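Local atomic coordinates of SusD-like protein BACOVA_02651 (Bacteroides ovatus, PDB entry 5E75), a protein that sits at the bacterial cell surface, binds polysaccharide and probably captures xyloglucan before it is transported into the periplasm for breakdown. Residues Q290-A295 / N301-T306; V363-A368 / V413-E418; N388-R393 / I408-V413. One frame throughout, in Å; residues are numbered along the deposited sequence.

Contact 1. Residues Q290-A295 / N301-T306; sequences QQYELA and NATFFT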
loop_
_atom_site.group_PDB
_atom_site.type_symbol
_atom_site.label_atom_id
_atom_site.label_comp_id
_atom_site.label_asym_id
_atom_site.label_seq_id
_atom_site.Cartn_x
_atom_site.Cartn_y
_atom_site.Cartn_z
ATOM N N GLN A 290 -3.224 -19.017 2.193
ATOM C CA GLN A 290 -4.166 -19.826 1.426
ATOM C C GLN A 290 -4.656 -19.123 0.170
ATOM O O GLN A 290 -5.255 -19.745 -0.704
ATOM C CB GLN A 290 -5.360 -20.221 2.296
ATOM C CG GLN A 290 -5.005 -21.226 3.365
ATOM C CD GLN A 290 -6.112 -21.420 4.386
ATOM O OE1 GLN A 290 -6.985 -20.563 4.547
ATOM N NE2 GLN A 290 -6.055 -22.538 5.109
ATOM N N GLN A 291 -4.434 -17.817 0.061
ATOM C CA GLN A 291 -4.842 -17.096 -1.145
ATOM C C GLN A 291 -3.983 -17.476 -2.345
ATOM O O GLN A 291 -4.448 -17.415 -3.490
ATOM C CB GLN A 291 -4.784 -15.569 -0.958
ATOM C CG GLN A 291 -5.652 -15.034 0.164
ATOM C CD GLN A 291 -7.069 -15.512 0.086
ATOM O OE1 GLN A 291 -7.551 -16.232 0.969
ATOM N NE2 GLN A 291 -7.747 -15.141 -0.967
ATOM N N TYR A 292 -2.727 -17.839 -2.118
ATOM C CA TYR A 292 -1.874 -18.223 -3.234
ATOM C C TYR A 292 -2.323 -19.563 -3.800
ATOM O O TYR A 292 -2.356 -20.576 -3.101
ATOM C CB TYR A 292 -0.403 -18.299 -2.816
ATOM C CG TYR A 292 0.115 -16.995 -2.250
ATOM C CD1 TYR A 292 0.517 -15.955 -3.081
ATOM C CD2 TYR A 292 0.171 -16.798 -0.878
ATOM C CE1 TYR A 292 0.963 -14.739 -2.557
ATOM C CE2 TYR A 292 0.609 -15.587 -0.345
ATOM C CZ TYR A 292 1.010 -14.575 -1.189
ATOM O OH TYR A 292 1.437 -13.379 -0.651
ATOM N N GLU A 293 -2.648 -19.565 -5.081
ATOM C CA GLU A 293 -2.937 -20.818 -5.767
ATOM C C GLU A 293 -1.686 -21.678 -5.756
ATOM O O GLU A 293 -0.572 -21.179 -5.652
ATOM C CB GLU A 293 -3.418 -20.515 -7.185
ATOM C CG GLU A 293 -4.760 -19.765 -7.160
ATOM C CD GLU A 293 -5.233 -19.258 -8.508
ATOM O OE1 GLU A 293 -4.863 -19.844 -9.536
ATOM O OE2 GLU A 293 -5.984 -18.253 -8.529
ATOM N N LEU A 294 -1.869 -22.989 -5.832
ATOM C CA LEU A 294 -0.757 -23.925 -5.733
ATOM C C LEU A 294 0.363 -23.602 -6.718
ATOM O O LEU A 294 1.541 -23.672 -6.354
ATOM C CB LEU A 294 -1.249 -25.354 -5.942
ATOM C CG LEU A 294 -0.212 -26.472 -5.817
ATOM C CD1 LEU A 294 0.537 -26.423 -4.496
ATOM C CD2 LEU A 294 -0.950 -27.793 -5.973
ATOM N N ALA A 295 -0.005 -23.196 -7.930
ATOM C CA ALA A 295 0.957 -22.876 -8.963
ATOM C C ALA A 295 1.637 -21.526 -8.749
ATOM O O ALA A 295 2.647 -21.260 -9.385
ATOM C CB ALA A 295 0.287 -22.903 -10.324
ATOM N N ASN A 301 6.652 -16.921 -2.872
ATOM C CA ASN A 301 8.029 -16.903 -2.360
ATOM C C ASN A 301 8.587 -15.491 -2.234
ATOM O O ASN A 301 9.385 -15.205 -1.313
ATOM C CB ASN A 301 8.978 -17.718 -3.262
ATOM C CG ASN A 301 8.819 -19.203 -3.110
ATOM O OD1 ASN A 301 8.223 -19.690 -2.155
ATOM N ND2 ASN A 301 9.368 -19.947 -4.073
ATOM N N ALA A 302 8.212 -14.604 -3.160
ATOM C CA ALA A 302 8.704 -13.236 -3.094
ATOM C C ALA A 302 8.049 -12.439 -1.977
ATOM O O ALA A 302 8.479 -11.333 -1.668
ATOM C CB ALA A 302 8.505 -12.524 -4.431
ATOM N N THR A 303 6.986 -12.978 -1.395
ATOM C CA THR A 303 6.265 -12.271 -0.342
ATOM C C THR A 303 6.572 -12.810 1.067
ATOM O O THR A 303 6.823 -12.015 1.997
ATOM C CB THR A 303 4.742 -12.251 -0.613
ATOM O OG1 THR A 303 4.509 -11.747 -1.933
ATOM C CG2 THR A 303 4.034 -11.361 0.362
ATOM N N PHE A 304 6.539 -14.132 1.222
ATOM C CA PHE A 304 6.834 -14.798 2.499
ATOM C C PHE A 304 7.788 -15.959 2.300
ATOM O O PHE A 304 7.681 -16.691 1.328
ATOM C CB PHE A 304 5.553 -15.367 3.139
ATOM C CG PHE A 304 4.500 -14.338 3.390
ATOM C CD1 PHE A 304 4.633 -13.419 4.423
ATOM C CD2 PHE A 304 3.383 -14.270 2.567
ATOM C CE1 PHE A 304 3.662 -12.441 4.629
ATOM C CE2 PHE A 304 2.411 -13.312 2.768
ATOM C CZ PHE A 304 2.547 -12.381 3.804
ATOM N N PHE A 305 8.687 -16.148 3.260
ATOM C CA PHE A 305 9.488 -17.373 3.355
ATOM C C PHE A 305 8.563 -18.503 3.806
ATOM O O PHE A 305 7.771 -18.304 4.712
ATOM C CB PHE A 305 10.593 -17.213 4.391
ATOM C CG PHE A 305 11.636 -16.175 4.042
ATOM C CD1 PHE A 305 12.615 -16.444 3.091
ATOM C CD2 PHE A 305 11.681 -14.942 4.700
ATOM C CE1 PHE A 305 13.590 -15.514 2.789
ATOM C CE2 PHE A 305 12.664 -14.017 4.388
ATOM C CZ PHE A 305 13.617 -14.310 3.444
ATOM N N THR A 306 8.651 -19.682 3.194
ATOM C CA THR A 306 8.028 -20.880 3.746
ATOM C C THR A 306 9.024 -22.021 3.612
ATOM O O THR A 306 9.959 -21.937 2.826
ATOM C CB THR A 306 6.690 -21.251 3.066
ATOM O OG1 THR A 306 6.887 -21.442 1.661
ATOM C CG2 THR A 306 5.619 -20.165 3.310
HETATM O O HOH W 1 1.821 -11.280 -2.202
#
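Tyr-292 is the residue through which 290-295 reaches Thr-303 and Phe-304. Before it, Gln-290 and Gln-291 belong to helix 286-291, and Gln-291 hands its backbone O to Arg-409 in helix 404-415. The chain then leaves the helix and Tyr-292 sends its ring across, with CG anti to its own carbonyl carbon (chi1 -58°). The phenol end does the touching. OH lies 3.4 Å from Thr-303 CG2 and 3.6 Å from Phe-304 CE2, meeting the phenylalanine ring obliquely, while Tyr-292 CE2 passes 4.2 Å from Phe-304 CD2. No direct hydrogen bond joins the segments; one water does the job. It sits in the plane of the tyrosine ring, 2.6 Å from Tyr-292 OH, and donates to Thr-303 OG1 at 2.7 Å. That same OG1 is bonded to the backbone O of Arg-299, so the hydroxyl is gripped twice, while the methyl CG2 lies over one face of the Phe-304 ring, toward its rim. The contact joins the chain just after helix 286-291 to the last part of helix 297-303, with Val-413 of helix 404-415 packed against Tyr-292 and the 415-418 turn, through Met-417, covering Thr-303 and Phe-304.

Contact 2. Residues V363-A368 / V413-E418; sequences VYLTYA and VEFGME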
loop_
_atom_site.group_PDB
_atom_site.type_symbol
_atom_site.label_atom_id
_atom_site.label_comp_id
_atom_site.label_asym_id
_atom_site.label_seq_id
_atom_site.Cartn_x
_atom_site.Cartn_y
_atom_site.Cartn_z
ATOM N N VAL A 363 -2.897 -0.788 -11.925
ATOM C CA VAL A 363 -3.716 -0.170 -12.955
ATOM C C VAL A 363 -4.360 -1.258 -13.823
ATOM O O VAL A 363 -5.525 -1.122 -14.205
ATOM C CB VAL A 363 -2.930 0.867 -13.799
ATOM C CG1 VAL A 363 -3.856 1.611 -14.720
ATOM C CG2 VAL A 363 -2.205 1.853 -12.903
ATOM N N TYR A 364 -3.620 -2.326 -14.114
ATOM C CA TYR A 364 -4.190 -3.450 -14.875
ATOM C C TYR A 364 -5.400 -4.028 -14.157
ATOM O O TYR A 364 -6.456 -4.253 -14.759
ATOM C CB TYR A 364 -3.151 -4.565 -15.090
ATOM C CG TYR A 364 -2.086 -4.307 -16.158
ATOM C CD1 TYR A 364 -1.846 -3.036 -16.657
ATOM C CD2 TYR A 364 -1.325 -5.356 -16.675
ATOM C CE1 TYR A 364 -0.881 -2.825 -17.639
ATOM C CE2 TYR A 364 -0.371 -5.141 -17.637
ATOM C CZ TYR A 364 -0.146 -3.880 -18.118
ATOM O OH TYR A 364 0.805 -3.741 -19.108
ATOM N N LEU A 365 -5.252 -4.305 -12.868
ATOM C CA LEU A 365 -6.340 -4.905 -12.117
ATOM C C LEU A 365 -7.499 -3.936 -11.894
ATOM O O LEU A 365 -8.660 -4.339 -11.890
ATOM C CB LEU A 365 -5.842 -5.480 -10.773
ATOM C CG LEU A 365 -4.856 -6.638 -10.890
ATOM C CD1 LEU A 365 -4.342 -7.036 -9.527
ATOM C CD2 LEU A 365 -5.465 -7.824 -11.556
ATOM N N THR A 366 -7.183 -2.654 -11.722
ATOM C CA THR A 366 -8.215 -1.612 -11.609
ATOM C C THR A 366 -9.040 -1.509 -12.887
ATOM O O THR A 366 -10.267 -1.412 -12.842
ATOM C CB THR A 366 -7.570 -0.244 -11.263
ATOM O OG1 THR A 366 -6.998 -0.331 -9.954
ATOM C CG2 THR A 366 -8.568 0.917 -11.259
ATOM N N TYR A 367 -8.375 -1.559 -14.029
ATOM C CA TYR A 367 -9.081 -1.538 -15.299
ATOM C C TYR A 367 -10.034 -2.742 -15.396
ATOM O O TYR A 367 -11.206 -2.593 -15.761
ATOM C CB TYR A 367 -8.065 -1.550 -16.446
ATOM C CG TYR A 367 -8.636 -1.420 -17.847
ATOM C CD1 TYR A 367 -9.862 -0.814 -18.081
ATOM C CD2 TYR A 367 -7.922 -1.893 -18.931
ATOM C CE1 TYR A 367 -10.374 -0.700 -19.370
ATOM C CE2 TYR A 367 -8.427 -1.787 -20.220
ATOM C CZ TYR A 367 -9.650 -1.188 -20.427
ATOM O OH TYR A 367 -10.147 -1.090 -21.713
ATOM N N ALA A 368 -9.550 -3.930 -15.039
ATOM C CA ALA A 368 -10.387 -5.117 -15.078
ATOM C C ALA A 368 -11.629 -4.959 -14.209
ATOM O O ALA A 368 -12.746 -5.299 -14.615
ATOM C CB ALA A 368 -9.595 -6.357 -14.645
ATOM N N VAL A 413 -2.951 -11.327 -3.561
ATOM C CA VAL A 413 -1.706 -12.008 -3.856
ATOM C C VAL A 413 -0.728 -11.146 -4.661
ATOM O O VAL A 413 0.477 -11.284 -4.501
ATOM C CB VAL A 413 -1.892 -13.406 -4.544
ATOM C CG1 VAL A 413 -2.662 -14.376 -3.661
ATOM C CG2 VAL A 413 -2.575 -13.308 -5.858
ATOM N N GLU A 414 -1.222 -10.254 -5.498
ATOM C CA GLU A 414 -0.328 -9.365 -6.224
ATOM C C GLU A 414 0.330 -8.368 -5.277
ATOM O O GLU A 414 1.511 -8.040 -5.456
ATOM C CB GLU A 414 -1.086 -8.646 -7.338
ATOM C CG GLU A 414 -0.216 -7.753 -8.218
ATOM C CD GLU A 414 0.844 -8.478 -9.005
ATOM O OE1 GLU A 414 0.718 -9.707 -9.242
ATOM O OE2 GLU A 414 1.814 -7.805 -9.426
ATOM N N PHE A 415 -0.402 -7.920 -4.257
ATOM C CA PHE A 415 0.048 -6.777 -3.438
ATOM C C PHE A 415 0.328 -7.109 -1.974
ATOM O O PHE A 415 0.461 -6.212 -1.146
ATOM C CB PHE A 415 -0.911 -5.579 -3.563
ATOM C CG PHE A 415 -1.037 -5.097 -4.958
ATOM C CD1 PHE A 415 0.040 -4.488 -5.571
ATOM C CD2 PHE A 415 -2.189 -5.290 -5.677
ATOM C CE1 PHE A 415 -0.045 -4.101 -6.893
ATOM C CE2 PHE A 415 -2.288 -4.882 -6.979
ATOM C CZ PHE A 415 -1.217 -4.295 -7.582
ATOM N N GLY A 416 0.447 -8.390 -1.647
ATOM C CA GLY A 416 0.758 -8.778 -0.282
ATOM C C GLY A 416 2.022 -8.114 0.233
ATOM O O GLY A 416 3.029 -8.040 -0.475
ATOM N N MET A 417 1.960 -7.611 1.468
ATOM C CA MET A 417 3.105 -6.954 2.118
ATOM C C MET A 417 3.582 -5.708 1.372
ATOM O O MET A 417 4.719 -5.289 1.517
ATOM C CB MET A 417 4.255 -7.945 2.376
ATOM C CG MET A 417 3.892 -9.091 3.324
ATOM S SD MET A 417 3.081 -8.575 4.851
ATOM C CE MET A 417 4.203 -7.280 5.426
ATOM N N GLU A 418 2.684 -5.070 0.626
ATOM C CA GLU A 418 2.949 -3.746 0.041
ATOM C C GLU A 418 2.113 -2.656 0.704
ATOM O O GLU A 418 2.088 -1.522 0.235
ATOM C CB GLU A 418 2.728 -3.731 -1.476
ATOM C CG GLU A 418 3.781 -4.551 -2.190
ATOM C CD GLU A 418 3.603 -4.618 -3.691
ATOM O OE1 GLU A 418 3.472 -3.559 -4.363
ATOM O OE2 GLU A 418 3.660 -5.755 -4.180
#
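Leu-365 and Phe-415 reach toward each other from opposite sides and pass alongside, so that only their outer parts meet. The leucine is extended, its CD1 anti to CA (chi2 175°), and this one methyl makes the touch: Leu-365 CD1 lies 3.9 Å from Phe-415 CE2, approaching the ring obliquely. The same methyl also comes within 4.2 Å of Glu-414 CB, so it settles against two consecutive residues of the partner segment. Glu-414 shapes the contact too, for its CG lies over one face of the Phe-415 ring, 3.6 Å above the plane and offset toward the rim, while Glu-418 OE1 stands at the ring's edge, in plane. Here helix 404-415 gives way to a type II beta turn, Phe-415 to Glu-418, closed by Glu-418 N bonding to Phe-415 O at 3.1 Å. Both helices belong to the helical SusD-family fold, where helix 360-372 also packs on helix 205-221, through Val-363 and Tyr-367, and on helix 382-393, through Leu-365 and Ala-368. The buried carboxylate of Glu-414 makes salt bridges with Arg-299 through OE1 and Arg-359 through OE2; Arg-359 further pairs with Glu-418.

Contact 3. Residues N388-R393 / I408-V413; sequences NRVRER and IRERRV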
loop_
_atom_site.group_PDB
_atom_site.type_symbol
_atom_site.label_atom_id
_atom_site.label_comp_id
_atom_site.label_asym_id
_atom_site.label_seq_id
_atom_site.Cartn_x
_atom_site.Cartn_y
_atom_site.Cartn_z
ATOM N N ASN A 388 -5.422 -10.723 -17.100
ATOM C CA ASN A 388 -4.687 -11.923 -17.453
ATOM C C ASN A 388 -3.202 -11.698 -17.693
ATOM O O ASN A 388 -2.414 -12.648 -17.581
ATOM C CB ASN A 388 -5.377 -12.660 -18.615
ATOM C CG ASN A 388 -6.535 -13.506 -18.136
ATOM O OD1 ASN A 388 -6.502 -14.060 -17.038
ATOM N ND2 ASN A 388 -7.560 -13.621 -18.956
ATOM N N ARG A 389 -2.789 -10.456 -17.962
ATOM C CA ARG A 389 -1.371 -10.137 -18.022
ATOM C C ARG A 389 -0.741 -10.293 -16.635
ATOM O O ARG A 389 0.405 -10.724 -16.519
ATOM C CB ARG A 389 -1.136 -8.714 -18.542
ATOM C CG ARG A 389 -1.294 -8.545 -20.061
ATOM C CD ARG A 389 -0.129 -9.176 -20.828
ATOM N NE ARG A 389 1.112 -8.514 -20.459
ATOM C CZ ARG A 389 2.152 -9.077 -19.842
ATOM N NH1 ARG A 389 2.182 -10.375 -19.570
ATOM N NH2 ARG A 389 3.202 -8.326 -19.524
ATOM N N VAL A 390 -1.492 -9.935 -15.591
ATOM C CA VAL A 390 -0.990 -10.096 -14.225
ATOM C C VAL A 390 -0.823 -11.596 -13.902
ATOM O O VAL A 390 0.186 -12.024 -13.318
ATOM C CB VAL A 390 -1.897 -9.376 -13.210
ATOM C CG1 VAL A 390 -1.396 -9.599 -11.786
ATOM C CG2 VAL A 390 -1.955 -7.877 -13.509
ATOM N N ARG A 391 -1.813 -12.393 -14.285
ATOM C CA ARG A 391 -1.734 -13.851 -14.132
ATOM C C ARG A 391 -0.527 -14.413 -14.894
ATOM O O ARG A 391 0.237 -15.248 -14.373
ATOM C CB ARG A 391 -2.998 -14.508 -14.699
ATOM C CG ARG A 391 -4.325 -14.048 -14.095
ATOM C CD ARG A 391 -4.637 -14.706 -12.777
ATOM N NE ARG A 391 -4.806 -16.163 -12.889
ATOM C CZ ARG A 391 -5.119 -16.944 -11.864
ATOM N NH1 ARG A 391 -5.337 -16.425 -10.663
ATOM N NH2 ARG A 391 -5.242 -18.260 -12.032
ATOM N N GLU A 392 -0.400 -14.002 -16.150
ATOM C CA GLU A 392 0.666 -14.476 -17.027
ATOM C C GLU A 392 2.045 -14.140 -16.455
ATOM O O GLU A 392 2.966 -14.960 -16.486
ATOM C CB GLU A 392 0.504 -13.852 -18.414
ATOM C CG GLU A 392 1.482 -14.305 -19.464
ATOM C CD GLU A 392 1.078 -13.784 -20.817
ATOM O OE1 GLU A 392 0.839 -12.564 -20.930
ATOM O OE2 GLU A 392 0.942 -14.601 -21.759
ATOM N N ARG A 393 2.205 -12.928 -15.921
ATOM C CA ARG A 393 3.487 -12.543 -15.357
ATOM C C ARG A 393 3.851 -13.411 -14.147
ATOM O O ARG A 393 5.028 -13.731 -13.940
ATOM C CB ARG A 393 3.483 -11.050 -14.994
ATOM C CG ARG A 393 4.853 -10.488 -14.630
ATOM C CD ARG A 393 5.165 -10.532 -13.115
ATOM N NE ARG A 393 4.301 -9.629 -12.364
ATOM C CZ ARG A 393 4.496 -8.316 -12.279
ATOM N NH1 ARG A 393 5.546 -7.749 -12.859
ATOM N NH2 ARG A 393 3.635 -7.552 -11.616
ATOM N N ILE A 408 -10.662 -9.804 -5.967
ATOM C CA ILE A 408 -10.239 -9.667 -4.578
ATOM C C ILE A 408 -9.030 -10.570 -4.319
ATOM O O ILE A 408 -8.036 -10.143 -3.732
ATOM C CB ILE A 408 -11.384 -9.970 -3.581
ATOM C CG1 ILE A 408 -12.464 -8.890 -3.694
ATOM C CG2 ILE A 408 -10.848 -10.075 -2.147
ATOM C CD1 ILE A 408 -13.785 -9.254 -2.985
ATOM N N ARG A 409 -9.101 -11.828 -4.753
ATOM C CA ARG A 409 -8.022 -12.762 -4.501
ATOM C C ARG A 409 -6.773 -12.334 -5.239
ATOM O O ARG A 409 -5.685 -12.377 -4.686
ATOM C CB ARG A 409 -8.429 -14.180 -4.930
ATOM C CG ARG A 409 -7.440 -15.269 -4.537
ATOM C CD ARG A 409 -7.960 -16.640 -4.924
ATOM N NE ARG A 409 -7.129 -17.673 -4.335
ATOM C CZ ARG A 409 -7.400 -18.972 -4.326
ATOM N NH1 ARG A 409 -8.496 -19.432 -4.894
ATOM N NH2 ARG A 409 -6.565 -19.801 -3.729
ATOM N N GLU A 410 -6.938 -11.917 -6.486
ATOM C CA GLU A 410 -5.813 -11.551 -7.325
ATOM C C GLU A 410 -5.086 -10.342 -6.753
ATOM O O GLU A 410 -3.851 -10.307 -6.730
ATOM C CB GLU A 410 -6.243 -11.281 -8.776
ATOM C CG GLU A 410 -5.083 -11.400 -9.773
ATOM C CD GLU A 410 -4.508 -12.802 -9.847
ATOM O OE1 GLU A 410 -5.256 -13.777 -9.564
ATOM O OE2 GLU A 410 -3.318 -12.931 -10.195
ATOM N N ARG A 411 -5.837 -9.348 -6.275
ATOM C CA ARG A 411 -5.201 -8.186 -5.678
ATOM C C ARG A 411 -4.459 -8.559 -4.398
ATOM O O ARG A 411 -3.340 -8.090 -4.173
ATOM C CB ARG A 411 -6.217 -7.072 -5.424
ATOM C CG ARG A 411 -6.710 -6.412 -6.696
ATOM C CD ARG A 411 -7.615 -5.224 -6.401
ATOM N NE ARG A 411 -6.851 -4.121 -5.850
ATOM C CZ ARG A 411 -6.226 -3.189 -6.563
ATOM N NH1 ARG A 411 -6.335 -3.119 -7.876
ATOM N NH2 ARG A 411 -5.515 -2.251 -5.944
ATOM N N ARG A 412 -5.050 -9.384 -3.544
ATOM C CA ARG A 412 -4.367 -9.768 -2.314
ATOM C C ARG A 412 -3.009 -10.390 -2.604
ATOM O O ARG A 412 -2.014 -10.032 -1.954
ATOM C CB ARG A 412 -5.227 -10.712 -1.463
ATOM C CG ARG A 412 -6.421 -10.035 -0.814
ATOM C CD ARG A 412 -7.170 -10.928 0.162
ATOM N NE ARG A 412 -6.342 -11.226 1.330
ATOM C CZ ARG A 412 -6.604 -12.165 2.239
ATOM N NH1 ARG A 412 -7.686 -12.940 2.154
ATOM N NH2 ARG A 412 -5.751 -12.353 3.239
ATOM N N VAL A 413 -2.951 -11.327 -3.561
ATOM C CA VAL A 413 -1.706 -12.008 -3.856
ATOM C C VAL A 413 -0.728 -11.146 -4.661
ATOM O O VAL A 413 0.477 -11.284 -4.501
ATOM C CB VAL A 413 -1.892 -13.406 -4.544
ATOM C CG1 VAL A 413 -2.662 -14.376 -3.661
ATOM C CG2 VAL A 413 -2.575 -13.308 -5.858
#
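Arg-391 and Glu-410, their CA atoms 8.3 Å apart, mark the nearest backbone approach of 388-393 to 408-413, two helical segments running in roughly the same direction. The bond between them is a salt bridge. Arg-391 NH1 donates to Glu-410 OE1 at 2.9 Å with an N-H...O angle of 157°, meeting the oxygen on its syn side but somewhat out of the carboxylate plane. The acceptor lies in the plane of the guanidinium, at its edge, whereas the two flat groups are turned 62° apart, so this is a single-pronged bridge and not a flat, two-bonded pairing. The arginine bends at chi2 (-80°) and again at chi3, which brings CD over the carboxylate: Arg-391 CD is 3.4 Å from both Glu-410 OE1 and OE2. Val-390 adds a looser touch, its CG1 coming 4.2 Å from Glu-410 OE2. Both charges have further mates. NH1 of Arg-391 also pairs with Glu-293 and NE is bonded to the backbone O of Asn-397, fixing the guanidinium's rotation; Glu-410 OE2 goes to Arg-299, so each carboxylate oxygen faces its own arginine. A leucine in place of Arg-391 would probably leave the buried Glu-410 OE1 and Glu-293 without this positive mate and free the Asn-397 carbonyl to shift. The buried Arg-391/Glu-410 pair ties helices 382-393 and 404-415, together with the connection that carries Asn-397, into the helical body of the SusD-family fold, whose sequence family falls in the tetratricopeptide-repeat clan.

How the contacts relate
Contacts 2 and 3 share helix 404-415 and lie about 7 Å apart between centres, contact 3 nested inside the chain loop that contact 2 closes; Glu-414 OE2 joins them through a 2.9 Å salt bridge to Arg-393 NH2. Contact 1 comes earlier in the chain, its centre about 13 Å from that of contact 3 and 15 Å from that of contact 2. It packs on the same helix, with Gln-291 O 3.5 Å from Val-413 CG1. Arg-299, on helix 297-303 between the segments of contact 1, reaches Thr-303, Glu-414 and Glu-410. All three contacts are buried, and this geometry assigns them no role in glycan binding.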